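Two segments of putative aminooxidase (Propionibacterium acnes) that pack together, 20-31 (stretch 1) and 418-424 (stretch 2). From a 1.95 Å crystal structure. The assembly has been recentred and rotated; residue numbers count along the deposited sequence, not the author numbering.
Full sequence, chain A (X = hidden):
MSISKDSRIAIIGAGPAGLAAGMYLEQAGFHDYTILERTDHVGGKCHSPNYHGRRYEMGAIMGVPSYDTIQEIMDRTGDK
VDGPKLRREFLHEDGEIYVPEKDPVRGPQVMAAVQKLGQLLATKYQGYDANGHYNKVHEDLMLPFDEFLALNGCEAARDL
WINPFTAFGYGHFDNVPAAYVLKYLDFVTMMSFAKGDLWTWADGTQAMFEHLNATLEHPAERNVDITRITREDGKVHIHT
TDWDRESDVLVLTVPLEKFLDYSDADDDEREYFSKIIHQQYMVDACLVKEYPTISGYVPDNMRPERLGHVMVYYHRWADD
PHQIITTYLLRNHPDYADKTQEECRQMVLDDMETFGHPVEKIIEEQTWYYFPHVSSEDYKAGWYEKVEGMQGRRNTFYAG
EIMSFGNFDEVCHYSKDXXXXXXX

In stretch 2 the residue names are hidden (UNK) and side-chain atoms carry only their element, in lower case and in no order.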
# COMPACT_ATOMS: atom_id res chain seq x y z
N ALA A 20 3.99 -12.91 5.40
CA ALA A 20 4.17 -13.67 4.14
C ALA A 20 5.58 -14.23 4.03
O ALA A 20 5.79 -15.33 3.52
CB ALA A 20 3.86 -12.79 2.94
N ALA A 21 6.56 -13.45 4.50
CA ALA A 21 7.94 -13.88 4.49
C ALA A 21 8.06 -15.14 5.35
O ALA A 21 8.69 -16.13 4.95
CB ALA A 21 8.84 -12.77 5.01
N GLY A 22 7.42 -15.09 6.52
CA GLY A 22 7.38 -16.26 7.40
C GLY A 22 6.72 -17.46 6.75
O GLY A 22 7.29 -18.55 6.73
N MET A 23 5.50 -17.26 6.25
CA MET A 23 4.76 -18.31 5.52
C MET A 23 5.60 -19.00 4.47
O MET A 23 5.64 -20.22 4.41
CB MET A 23 3.53 -17.73 4.83
CG MET A 23 2.80 -18.69 3.88
SD MET A 23 1.43 -17.91 3.03
CE MET A 23 1.08 -19.05 1.70
N TYR A 24 6.24 -18.22 3.61
CA TYR A 24 6.93 -18.80 2.45
C TYR A 24 8.30 -19.35 2.78
O TYR A 24 8.79 -20.27 2.10
CB TYR A 24 6.97 -17.80 1.28
CG TYR A 24 5.62 -17.67 0.61
CD1 TYR A 24 5.10 -18.70 -0.18
CD2 TYR A 24 4.83 -16.55 0.80
CE1 TYR A 24 3.83 -18.59 -0.77
CE2 TYR A 24 3.58 -16.43 0.22
CZ TYR A 24 3.08 -17.45 -0.56
OH TYR A 24 1.83 -17.29 -1.11
N LEU A 25 8.93 -18.82 3.83
CA LEU A 25 10.15 -19.43 4.34
C LEU A 25 9.82 -20.80 4.93
O LEU A 25 10.46 -21.80 4.59
CB LEU A 25 10.84 -18.52 5.38
CG LEU A 25 11.70 -17.40 4.76
CD1 LEU A 25 12.02 -16.29 5.76
CD2 LEU A 25 12.99 -17.99 4.18
N GLU A 26 8.80 -20.83 5.79
CA GLU A 26 8.34 -22.07 6.39
C GLU A 26 8.12 -23.13 5.31
O GLU A 26 8.66 -24.23 5.40
CB GLU A 26 7.05 -21.84 7.17
CG GLU A 26 6.64 -23.02 8.05
CD GLU A 26 5.37 -22.74 8.82
OE1 GLU A 26 5.37 -21.82 9.65
OE2 GLU A 26 4.39 -23.48 8.62
N GLN A 27 7.36 -22.76 4.28
CA GLN A 27 7.00 -23.68 3.18
C GLN A 27 8.18 -24.17 2.33
O GLN A 27 8.11 -25.25 1.74
CB GLN A 27 5.91 -23.04 2.30
CG GLN A 27 4.56 -22.94 3.01
CD GLN A 27 3.48 -22.29 2.18
OE1 GLN A 27 2.31 -22.31 2.56
NE2 GLN A 27 3.85 -21.71 1.04
N ALA A 28 9.25 -23.39 2.29
CA ALA A 28 10.50 -23.77 1.62
C ALA A 28 11.42 -24.61 2.51
O ALA A 28 12.48 -25.06 2.06
CB ALA A 28 11.25 -22.52 1.15
N GLY A 29 11.02 -24.81 3.76
CA GLY A 29 11.78 -25.66 4.68
C GLY A 29 12.70 -24.90 5.62
O GLY A 29 13.60 -25.48 6.22
N PHE A 30 12.48 -23.60 5.74
CA PHE A 30 13.21 -22.76 6.69
C PHE A 30 12.35 -22.60 7.97
O PHE A 30 11.45 -21.74 8.02
CB PHE A 30 13.54 -21.40 6.06
CG PHE A 30 14.59 -21.46 4.97
CD1 PHE A 30 15.94 -21.24 5.25
CD2 PHE A 30 14.22 -21.73 3.64
CE1 PHE A 30 16.89 -21.28 4.25
CE2 PHE A 30 15.19 -21.78 2.62
CZ PHE A 30 16.52 -21.55 2.92
N HIS A 31 12.63 -23.41 8.99
CA HIS A 31 11.78 -23.47 10.20
C HIS A 31 12.26 -22.66 11.42
O HIS A 31 11.56 -22.58 12.44
CB HIS A 31 11.63 -24.92 10.66
CG HIS A 31 11.10 -25.83 9.61
ND1 HIS A 31 9.77 -25.83 9.23
CD2 HIS A 31 11.71 -26.77 8.86
CE1 HIS A 31 9.59 -26.75 8.29
NE2 HIS A 31 10.76 -27.33 8.05
N UNK A 418 11.17 -13.41 -2.77
CA UNK A 418 12.44 -13.24 -2.05
C UNK A 418 13.03 -14.59 -1.63
O UNK A 418 14.24 -14.79 -1.69
c UNK A 418 12.27 -12.35 -0.82
c UNK A 418 13.32 -11.51 1.31
c UNK A 418 14.16 -10.65 -0.92
c UNK A 418 13.57 -11.85 -0.16
N UNK A 419 12.16 -15.48 -1.18
CA UNK A 419 12.56 -16.81 -0.74
C UNK A 419 13.07 -17.60 -1.94
O UNK A 419 14.10 -18.26 -1.87
c UNK A 419 11.39 -17.58 -0.09
c UNK A 419 10.80 -16.81 1.10
c UNK A 419 11.84 -18.98 0.32
N UNK A 420 12.34 -17.50 -3.05
CA UNK A 420 12.76 -18.09 -4.32
C UNK A 420 14.07 -17.50 -4.81
O UNK A 420 14.96 -18.24 -5.22
c UNK A 420 12.08 -18.71 -6.66
o UNK A 420 10.41 -18.29 -4.96
c UNK A 420 11.71 -17.89 -5.43
N UNK A 421 14.20 -16.18 -4.75
CA UNK A 421 15.37 -15.51 -5.34
C UNK A 421 16.67 -15.73 -4.58
O UNK A 421 17.74 -15.85 -5.22
c UNK A 421 14.11 -12.22 -6.90
n UNK A 421 13.91 -11.33 -5.77
c UNK A 421 15.11 -14.01 -5.49
c UNK A 421 14.02 -13.66 -6.50
n UNK A 421 15.51 -9.73 -6.37
c UNK A 421 14.54 -10.17 -5.56
n UNK A 421 14.22 -9.45 -4.49
N UNK A 422 16.60 -15.81 -3.25
CA UNK A 422 17.82 -15.83 -2.42
C UNK A 422 18.00 -17.00 -1.43
O UNK A 422 19.13 -17.28 -1.00
c UNK A 422 16.89 -11.24 -3.23
c UNK A 422 16.89 -12.36 -2.43
c UNK A 422 17.90 -14.52 -1.65
c UNK A 422 18.92 -11.99 -4.27
c UNK A 422 17.91 -11.05 -4.15
c UNK A 422 17.90 -13.31 -2.53
c UNK A 422 18.92 -13.11 -3.45
N UNK A 423 16.92 -17.67 -1.04
CA UNK A 423 17.02 -18.63 0.05
C UNK A 423 17.09 -20.06 -0.44
O UNK A 423 17.97 -20.82 -0.03
c UNK A 423 15.80 -15.94 1.32
c UNK A 423 16.38 -17.27 3.22
c UNK A 423 15.88 -18.44 1.04
c UNK A 423 16.28 -14.87 3.43
c UNK A 423 16.51 -16.12 4.00
c UNK A 423 16.01 -17.19 1.88
c UNK A 423 15.92 -14.77 2.08
N UNK A 424 16.17 -20.44 -1.32
CA UNK A 424 16.10 -21.83 -1.78
C UNK A 424 17.35 -22.24 -2.56
O UNK A 424 17.73 -21.62 -3.56
OXT UNK A 424 18.05 -23.17 -2.17
c UNK A 424 14.67 -21.08 -3.71
c UNK A 424 14.82 -22.10 -2.61
c UNK A 424 13.59 -22.08 -1.71

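Position 418 carries four side-chain carbons, with no heteroatom and a fork at the second carbon. Its CA-to-CB bond points toward stretch 1, but the side chain makes no contact with stretch 1 within 4.5 Å. The fork at the second carbon identifies leucine rather than isoleucine: this is Leu-418.

Position 419 has three carbons, two of them borne on the first, so the branch lies at CB and no oxygen is present. These atoms meet the side chains of Tyr-24, Leu-25 and Ala-28, and the position has the largest covered area of either stretch, 79 Å². The residue is Val-419. Its CG2 lies 3.8 Å from Leu-25 CG and 4.0 Å from Tyr-24 CB, while Val-419 CG1 lies 3.7 Å from Ala-28 CB.

Position 420 again branches at the first carbon, but one arm is oxygen and the other carbon. Its CA-to-CB bond points sideways, and the side chain touches nothing on stretch 1. This is Thr-420.

Position 421 has three carbons in a chain, then a nitrogen, then a carbon bearing two further nitrogens. The side chain is out of reach of stretch 1. That terminal guanidinium defines Arg-421.

Position 422 shows one carbon followed by a six-carbon ring without a hydroxyl oxygen. It too is out of reach. The residue is Phe-422.

Position 423 has the same inventory, one carbon and a ring of six, but here the CA-to-CB bond points toward stretch 1 and the ring meets Leu-25 and Phe-30. This is Phe-423. Leu-25 CD2 sits over one face of its ring, 3.6 Å from Phe-423 CD1 and 28° off the ring normal, a CH-pi contact.

Position 424 has three carbons branched at the first, its backbone ends in O and OXT, and one of its carbons reaches Ala-28 CB. It is Val-424, the C-terminal residue; its CG1 lies 3.7 Å from Ala-28 CB.

The contact is apolar, with no hydrogen bond between the stretches and 320 Å² buried in total. The helices cross at -55°, their axes 9.9 Å apart at closest approach. Val-419 packs against the 20-28 helix, where the small Ala-28 meets both valines. Beyond Gly-29, whose positive phi of 98° marks a Schellman motif, Phe-30 turns toward stretch 2. The edge of Phe-423 meets the face of Phe-30 with planes at 89° and centroids 5.7 Å apart, and Phe-30 CZ lies 3.7 Å from Phe-423 CB. Since Leu-25 covers a face of the Phe-423 ring while Phe-30 lies at its edge, this ring joins the helix to the segment that follows it.

Stretch 2 418-424: LVTRFFV
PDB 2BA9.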